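Local coordinates for protein Methylcobalamin\: coenzyme M methyltransferase (Methanosarcina mazei, PDB 4AY7) that transfers a methyl group from a methylated corrinoid to coenzyme M in methanogenesis, using a zinc ion held in a TIM-barrel fold, at residues A[85-90]-A[190-195]; A[89-94]-A[118-123]; A[159-164]-A[186-191]. All coordinates share one frame; numbering follows the deposited sequence. Where two conformers were deposited one is given.

Interaction 1: residues A[85-90]-A[190-195]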
loop_
_atom_site.group_PDB
_atom_site.type_symbol
_atom_site.label_atom_id
_atom_site.label_comp_id
_atom_site.label_asym_id
_atom_site.label_seq_id
_atom_site.Cartn_x
_atom_site.Cartn_y
_atom_site.Cartn_z
ATOM N N THR A 85 -3.702 -0.050 9.996
ATOM C CA THR A 85 -4.628 0.277 11.080
ATOM C C THR A 85 -4.644 1.739 11.521
ATOM O O THR A 85 -5.513 2.136 12.369
ATOM C CB THR A 85 -4.390 -0.582 12.390
ATOM O OG1 THR A 85 -3.143 -0.209 12.996
ATOM C CG2 THR A 85 -4.366 -2.127 12.135
ATOM N N VAL A 86 -3.786 2.585 11.008
ATOM C CA VAL A 86 -3.759 3.936 11.527
ATOM C C VAL A 86 -5.106 4.682 11.413
ATOM O O VAL A 86 -5.550 5.374 12.348
ATOM C CB VAL A 86 -2.584 4.746 10.918
ATOM C CG1 VAL A 86 -2.605 6.239 11.294
ATOM C CG2 VAL A 86 -1.245 4.163 11.354
ATOM N N LEU A 87 -5.684 4.630 10.220
ATOM C CA LEU A 87 -6.872 5.394 9.949
ATOM C C LEU A 87 -8.044 4.734 10.696
ATOM O O LEU A 87 -8.873 5.397 11.291
ATOM C CB LEU A 87 -7.122 5.489 8.402
ATOM C CG LEU A 87 -8.451 6.214 7.991
ATOM C CD1 LEU A 87 -8.479 7.613 8.649
ATOM C CD2 LEU A 87 -8.586 6.251 6.456
ATOM N N VAL A 88 -8.153 3.414 10.641
ATOM C CA VAL A 88 -9.329 2.771 11.265
ATOM C C VAL A 88 -9.336 2.995 12.791
ATOM O O VAL A 88 -10.410 3.210 13.403
ATOM C CB VAL A 88 -9.436 1.280 10.874
ATOM C CG1 VAL A 88 -9.766 1.177 9.370
ATOM C CG2 VAL A 88 -8.164 0.517 11.118
ATOM N N GLU A 89 -8.161 3.024 13.392
ATOM C CA GLU A 89 -8.031 3.366 14.764
ATOM C C GLU A 89 -8.421 4.806 15.038
ATOM O O GLU A 89 -9.062 5.056 16.062
ATOM C CB GLU A 89 -6.603 3.195 15.218
ATOM C CG GLU A 89 -6.395 3.569 16.664
ATOM C CD GLU A 89 -4.989 3.232 17.166
ATOM O OE1 GLU A 89 -4.060 3.478 16.417
ATOM O OE2 GLU A 89 -4.735 2.753 18.301
ATOM N N ALA A 90 -7.981 5.735 14.233
ATOM C CA ALA A 90 -8.427 7.143 14.347
ATOM C C ALA A 90 -9.939 7.282 14.181
ATOM O O ALA A 90 -10.558 8.046 14.928
ATOM C CB ALA A 90 -7.653 8.004 13.384
ATOM N N GLU A 190 -14.767 9.027 2.689
ATOM C CA GLU A 190 -14.566 10.378 3.091
ATOM C C GLU A 190 -13.335 10.467 4.016
ATOM O O GLU A 190 -12.511 11.348 3.888
ATOM C CB GLU A 190 -15.830 10.866 3.809
ATOM C CG GLU A 190 -15.785 12.253 4.409
ATOM C CD GLU A 190 -17.129 12.628 5.098
ATOM O OE1 GLU A 190 -18.225 12.295 4.527
ATOM O OE2 GLU A 190 -17.096 13.262 6.213
ATOM N N ALA A 191 -13.309 9.608 5.014
ATOM C CA ALA A 191 -12.200 9.596 5.993
ATOM C C ALA A 191 -10.906 9.303 5.240
ATOM O O ALA A 191 -9.861 9.884 5.522
ATOM C CB ALA A 191 -12.426 8.533 7.121
ATOM N N SER A 192 -10.960 8.371 4.314
ATOM C CA SER A 192 -9.749 7.948 3.545
ATOM C C SER A 192 -9.147 9.116 2.775
ATOM O O SER A 192 -7.943 9.327 2.785
ATOM C CB SER A 192 -10.108 6.765 2.604
ATOM O OG SER A 192 -10.243 5.576 3.414
ATOM N N ILE A 193 -10.000 9.911 2.152
ATOM C CA ILE A 193 -9.528 11.006 1.309
ATOM C C ILE A 193 -8.887 12.064 2.212
ATOM O O ILE A 193 -7.791 12.615 1.908
ATOM C CB ILE A 193 -10.718 11.600 0.536
ATOM C CG1 ILE A 193 -11.133 10.612 -0.507
ATOM C CG2 ILE A 193 -10.384 12.978 0.022
ATOM C CD1 ILE A 193 -12.469 10.935 -1.109
ATOM N N ILE A 194 -9.543 12.334 3.332
ATOM C CA ILE A 194 -9.025 13.326 4.297
ATOM C C ILE A 194 -7.600 12.948 4.756
ATOM O O ILE A 194 -6.706 13.790 4.816
ATOM C CB ILE A 194 -9.940 13.515 5.507
ATOM C CG1 ILE A 194 -11.268 14.211 5.095
ATOM C CG2 ILE A 194 -9.207 14.304 6.629
ATOM C CD1 ILE A 194 -12.443 14.084 6.057
ATOM N N TYR A 195 -7.427 11.709 5.160
ATOM C CA TYR A 195 -6.104 11.233 5.672
ATOM C C TYR A 195 -5.072 11.217 4.562
ATOM O O TYR A 195 -3.950 11.711 4.720
ATOM C CB TYR A 195 -6.272 9.839 6.235
ATOM C CG TYR A 195 -4.991 9.166 6.741
ATOM C CD1 TYR A 195 -3.998 9.887 7.394
ATOM C CD2 TYR A 195 -4.798 7.811 6.571
ATOM C CE1 TYR A 195 -2.834 9.277 7.864
ATOM C CE2 TYR A 195 -3.665 7.146 7.093
ATOM C CZ TYR A 195 -2.673 7.903 7.723
ATOM O OH TYR A 195 -1.531 7.317 8.180
#
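Ala191 meets helix 86-90 through Leu87: its CB lies 4.3 Å from Leu87 CD1, while its carbonyl O is approached by both methyls of that leucine. One residue on, Ser192 offers its flank, and Leu87 CD2 rests 3.5 Å from Ser192 OG. This is an apolar approach to a hydroxyl whose hydrogen bond goes to Ala188 O, a turn earlier in the same helix. Tyr195 covers the rest. Its CG is anti to the backbone N (chi1 177°), on the way to helix 86-90; the ring lies oblique to Leu87 CB and Val86 CG1. Leu87 slides past the tyrosine in the opposite direction, CB 3.8 Å from Tyr195 CD2 and CD1 against Tyr195 CB. Farther out, Val86 crosses the tyrosine at about a right angle; its CG1 sits 3.5 Å from Tyr195 OH and 3.9 Å from Tyr195 CZ. An alanine at Tyr195 would probably open a gap beside Leu87 CB and leave Val86 CG1 without its cover on this side. Ile130 of helix 130-144 also touches Val86 and Tyr195. The helix axes stay 10.7 Å apart at an angle of 118°, a separation bridged by the leucine and the tyrosine. Such buried, largely apolar helix-to-helix packing, with no hydrogen bond across it, belongs to the helical layer around the parallel strands of a TIM barrel, here of the uroporphyrinogen decarboxylase family.

Interaction 2: residues A[89-94]-A[118-123]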
loop_
_atom_site.group_PDB
_atom_site.type_symbol
_atom_site.label_atom_id
_atom_site.label_comp_id
_atom_site.label_asym_id
_atom_site.label_seq_id
_atom_site.Cartn_x
_atom_site.Cartn_y
_atom_site.Cartn_z
ATOM N N GLU A 89 -8.161 3.024 13.392
ATOM C CA GLU A 89 -8.031 3.366 14.764
ATOM C C GLU A 89 -8.421 4.806 15.038
ATOM O O GLU A 89 -9.062 5.056 16.062
ATOM C CB GLU A 89 -6.603 3.195 15.218
ATOM C CG GLU A 89 -6.395 3.569 16.664
ATOM C CD GLU A 89 -4.989 3.232 17.166
ATOM O OE1 GLU A 89 -4.060 3.478 16.417
ATOM O OE2 GLU A 89 -4.735 2.753 18.301
ATOM N N ALA A 90 -7.981 5.735 14.233
ATOM C CA ALA A 90 -8.427 7.143 14.347
ATOM C C ALA A 90 -9.939 7.282 14.181
ATOM O O ALA A 90 -10.558 8.046 14.928
ATOM C CB ALA A 90 -7.653 8.004 13.384
ATOM N N MET A 91 -10.526 6.399 13.396
ATOM C CA MET A 91 -11.986 6.296 13.242
ATOM C C MET A 91 -12.734 5.573 14.382
ATOM O O MET A 91 -13.973 5.459 14.310
ATOM C CB MET A 91 -12.346 5.696 11.884
ATOM C CG MET A 91 -12.075 6.617 10.656
ATOM S SD MET A 91 -13.225 8.013 10.670
ATOM C CE MET A 91 -14.672 7.061 10.123
ATOM N N GLY A 92 -12.011 5.040 15.374
ATOM C CA GLY A 92 -12.621 4.428 16.569
ATOM C C GLY A 92 -12.401 2.927 16.770
ATOM O O GLY A 92 -12.763 2.395 17.780
ATOM N N CYS A 93 -11.709 2.254 15.837
ATOM C CA CYS A 93 -11.320 0.872 16.062
ATOM C C CYS A 93 -10.309 0.708 17.219
ATOM O O CYS A 93 -9.446 1.555 17.473
ATOM C CB CYS A 93 -10.756 0.224 14.764
ATOM S SG CYS A 93 -11.958 0.092 13.400
ATOM N N GLU A 94 -10.418 -0.429 17.869
ATOM C CA GLU A 94 -9.455 -0.872 18.863
ATOM C C GLU A 94 -8.455 -1.822 18.213
ATOM O O GLU A 94 -8.861 -2.760 17.569
ATOM C CB GLU A 94 -10.193 -1.482 20.082
ATOM C CG GLU A 94 -9.352 -2.231 21.164
ATOM C CD GLU A 94 -8.343 -1.377 21.932
ATOM O OE1 GLU A 94 -8.514 -0.134 21.978
ATOM O OE2 GLU A 94 -7.366 -1.968 22.516
ATOM N N ALA A 118 -22.376 7.287 13.460
ATOM C CA ALA A 118 -21.111 7.107 12.696
ATOM C C ALA A 118 -20.891 8.258 11.788
ATOM O O ALA A 118 -21.810 8.600 11.024
ATOM C CB ALA A 118 -21.159 5.839 11.886
ATOM N N ALA A 119 -19.736 8.890 11.865
ATOM C CA ALA A 119 -19.450 10.051 11.022
ATOM C C ALA A 119 -17.930 10.149 10.942
ATOM O O ALA A 119 -17.221 9.559 11.710
ATOM C CB ALA A 119 -20.036 11.333 11.638
ATOM N N VAL A 120 -17.419 10.969 10.085
ATOM C CA VAL A 120 -16.034 11.271 10.199
ATOM C C VAL A 120 -15.879 12.367 11.242
ATOM O O VAL A 120 -16.372 13.450 11.028
ATOM C CB VAL A 120 -15.497 11.755 8.882
ATOM C CG1 VAL A 120 -14.007 12.023 9.003
ATOM C CG2 VAL A 120 -15.776 10.707 7.816
ATOM N N PRO A 121 -15.136 12.112 12.301
ATOM C CA PRO A 121 -14.917 13.135 13.321
ATOM C C PRO A 121 -14.216 14.401 12.812
ATOM O O PRO A 121 -13.382 14.324 11.926
ATOM C CB PRO A 121 -14.130 12.389 14.431
ATOM C CG PRO A 121 -13.695 11.067 13.845
ATOM C CD PRO A 121 -14.192 10.986 12.429
ATOM N N ALA A 122 -14.648 15.572 13.299
ATOM C CA ALA A 122 -14.182 16.821 12.772
ATOM C C ALA A 122 -12.704 16.945 13.006
ATOM O O ALA A 122 -11.990 17.611 12.229
ATOM C CB ALA A 122 -14.912 18.008 13.383
ATOM N N ASP A 123 -12.198 16.247 14.010
ATOM C CA ASP A 123 -10.805 16.350 14.319
ATOM C C ASP A 123 -10.014 15.073 14.021
ATOM O O ASP A 123 -9.015 14.780 14.710
ATOM C CB ASP A 123 -10.641 16.723 15.783
ATOM C CG ASP A 123 -11.171 15.634 16.716
ATOM O OD1 ASP A 123 -11.968 14.748 16.275
ATOM O OD2 ASP A 123 -10.805 15.644 17.898
#
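Met91 and Val120 bring the two backbones to 7.1 Å between their CA atoms, where the end of helix 86-90 faces an irregular loop. The helix closes in a Schellman motif: Gly92 has a positive phi of 115°, at which a CB would jam against the carbonyl O of Met91, and its N bonds back to Glu89 O. No hydrogen bond joins the two segments, and the methionine carries most of the contact. Its CG lies anti to the carbonyl carbon, the chain bends at chi2 (-69°) and chi3 (-75°), and sulfur and methyl meet different residues. The sulfur takes the proline: Met91 SD is 3.6 Å from Pro121 CD, the two side chains crossing obliquely. Val120 adds a looser touch, its CG1 4.4 Å from Met91 SD. At the tip, Met91 CE lies 3.9 Å from the carbonyl O of Ala119. The Pro121 ring also comes near the backbone at the helix end, with CG 4.5 Å from Ala90 O. The methionine is buried because other parts of the chain close round it: Ile187 and Ala191 of helix 178-202, Leu164 of helix 157-165 and Leu124 of the loop. Beyond the turn the chain enters strand 94-96, paired antiparallel with strand 105-108, while the loop bearing Val120 and Pro121 runs on toward helix 130-144.

Interaction 3: residues A[159-164]-A[186-191]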
loop_
_atom_site.group_PDB
_atom_site.type_symbol
_atom_site.label_atom_id
_atom_site.label_comp_id
_atom_site.label_asym_id
_atom_site.label_seq_id
_atom_site.Cartn_x
_atom_site.Cartn_y
_atom_site.Cartn_z
ATOM N N THR A 159 -11.557 -1.665 3.016
ATOM C CA THR A 159 -11.069 -2.230 4.260
ATOM C C THR A 159 -11.416 -1.353 5.469
ATOM O O THR A 159 -11.765 -1.890 6.518
ATOM C CB THR A 159 -9.569 -2.502 4.062
ATOM O OG1 THR A 159 -9.461 -3.495 3.027
ATOM C CG2 THR A 159 -8.849 -3.044 5.349
ATOM N N VAL A 160 -11.397 -0.021 5.295
ATOM C CA VAL A 160 -11.789 0.894 6.365
ATOM C C VAL A 160 -13.264 0.711 6.682
ATOM O O VAL A 160 -13.606 0.629 7.858
ATOM C CB VAL A 160 -11.568 2.393 5.994
ATOM C CG1 VAL A 160 -12.255 3.291 6.998
ATOM C CG2 VAL A 160 -10.076 2.687 5.867
ATOM N N ALA A 161 -14.122 0.557 5.672
ATOM C CA ALA A 161 -15.537 0.387 5.938
ATOM C C ALA A 161 -15.764 -0.915 6.702
ATOM O O ALA A 161 -16.528 -0.968 7.659
ATOM C CB ALA A 161 -16.328 0.342 4.646
ATOM N N SER A 162 -15.097 -1.961 6.248
ATOM C CA SER A 162 -15.187 -3.287 6.843
ATOM C C SER A 162 -14.730 -3.293 8.293
ATOM O O SER A 162 -15.360 -3.952 9.168
ATOM C CB SER A 162 -14.321 -4.250 6.044
ATOM O OG SER A 162 -14.504 -5.551 6.533
ATOM N N ASP A 163 -13.667 -2.541 8.569
ATOM C CA ASP A 163 -13.208 -2.389 9.988
ATOM C C ASP A 163 -14.133 -1.520 10.859
ATOM O O ASP A 163 -14.217 -1.793 12.107
ATOM C CB ASP A 163 -11.771 -1.883 10.072
ATOM C CG ASP A 163 -10.740 -2.926 9.595
ATOM O OD1 ASP A 163 -10.952 -4.168 9.700
ATOM O OD2 ASP A 163 -9.651 -2.486 9.232
ATOM N N LEU A 164 -14.928 -0.608 10.252
ATOM C CA LEU A 164 -15.836 0.198 11.060
ATOM C C LEU A 164 -16.917 -0.712 11.607
ATOM O O LEU A 164 -17.408 -0.509 12.720
ATOM C CB LEU A 164 -16.501 1.285 10.238
ATOM C CG LEU A 164 -15.578 2.403 9.839
ATOM C CD1 LEU A 164 -16.312 3.411 8.954
ATOM C CD2 LEU A 164 -14.894 3.058 11.007
ATOM N N ASP A 186 -19.376 5.067 2.235
ATOM C CA ASP A 186 -19.278 6.496 2.080
ATOM C C ASP A 186 -18.525 7.193 3.185
ATOM O O ASP A 186 -17.709 8.078 2.913
ATOM C CB ASP A 186 -20.693 7.136 1.877
ATOM C CG ASP A 186 -21.305 6.775 0.465
ATOM O OD1 ASP A 186 -20.559 6.258 -0.416
ATOM O OD2 ASP A 186 -22.526 6.958 0.290
ATOM N N ILE A 187 -18.778 6.828 4.444
ATOM C CA ILE A 187 -18.023 7.398 5.553
ATOM C C ILE A 187 -16.547 6.993 5.439
ATOM O O ILE A 187 -15.656 7.857 5.602
ATOM C CB ILE A 187 -18.544 6.907 6.913
ATOM C CG1 ILE A 187 -20.006 7.382 7.130
ATOM C CG2 ILE A 187 -17.653 7.388 8.035
ATOM C CD1 ILE A 187 -20.807 6.536 8.098
ATOM N N ALA A 188 -16.282 5.685 5.185
ATOM C CA ALA A 188 -14.906 5.196 5.002
ATOM C C ALA A 188 -14.196 5.961 3.888
ATOM O O ALA A 188 -13.043 6.323 4.093
ATOM C CB ALA A 188 -14.866 3.674 4.693
ATOM N N THR A 189 -14.880 6.281 2.756
ATOM C CA THR A 189 -14.202 6.930 1.631
ATOM C C THR A 189 -13.853 8.366 1.986
ATOM O O THR A 189 -12.737 8.815 1.696
ATOM C CB THR A 189 -15.025 6.810 0.338
ATOM O OG1 THR A 189 -15.229 5.419 0.123
ATOM C CG2 THR A 189 -14.370 7.439 -0.914
ATOM N N GLU A 190 -14.767 9.027 2.689
ATOM C CA GLU A 190 -14.566 10.378 3.091
ATOM C C GLU A 190 -13.335 10.467 4.016
ATOM O O GLU A 190 -12.511 11.348 3.888
ATOM C CB GLU A 190 -15.830 10.866 3.809
ATOM C CG GLU A 190 -15.785 12.253 4.409
ATOM C CD GLU A 190 -17.129 12.628 5.098
ATOM O OE1 GLU A 190 -18.225 12.295 4.527
ATOM O OE2 GLU A 190 -17.096 13.262 6.213
ATOM N N ALA A 191 -13.309 9.608 5.014
ATOM C CA ALA A 191 -12.200 9.596 5.993
ATOM C C ALA A 191 -10.906 9.303 5.240
ATOM O O ALA A 191 -9.861 9.884 5.522
ATOM C CB ALA A 191 -12.426 8.533 7.121
#
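Val160 reaches Ala188 with its first side-chain carbon, Val160 CB standing 3.8 Å from Ala188 CB. From there the branches part. CG1, anti to the backbone N (chi1 168°), goes on to the opposing helix and packs 3.5 Å from Ala188 CB, with Ala188 CA a little farther off. CG2, beside the backbone N, turns instead to the neighbouring contact, where it meets Leu87 and the hydroxyl of Ser192. The single methyl of Ala188 thus touches both Val160 and Ala161. The backbone N of Ala161 is 3.4 Å from Ala188 CB, and Ala161 CB is 3.6 Å from the same atom. One turn along from Val160, Leu164 extends the interface: its CD1 lies 4.3 Å from Ile187 CG2 and also comes near the backbone N of Ala188, a looser fit than the one at the alanines. No hydrogen bond crosses between the helices. The pairing of alanine with alanine lets the backbones come close, with 4.9 Å between the CA atoms of Ala161 and Ala188 and 8.2 Å between the helix axes, whose directions differ by 124°. Phe170 of helix 167-176 touches Ala161, so the short helix 157-165 is also covered from a third helix, and Met91 touches Ile187. Close crossing over small residues is a familiar form of helix packing; here it sets helix 157-165, which follows strand 150-155, against helix 178-202, which precedes strand 206-210, within the beta-alpha connection between neighbouring parallel strands of the TIM barrel.

In the fold
Interactions 1 and 3 end on the same helix, 178-202, and share Glu190 and Ala191; their centres are 8 Å apart. Val160 joins them, its CG2 3.9 Å from Leu87 CD2. Interaction 2 starts from helix 86-90, as interaction 1 does, and meets it again where Ala191 CB lies 3.7 Å from Met91 SD. It touches interaction 3 through Met91 CE, 3.7 Å from Ile187 CG2. The three contacts are thus continuous, largely apolar packing on one side of the chain's centre. Interactions 2 and 3 lie away from the known sites; in interaction 1 the Val86 side chain is about 10 Å from that of Gln103, which binds coenzyme M in a structure of this protein; the ligand is absent here.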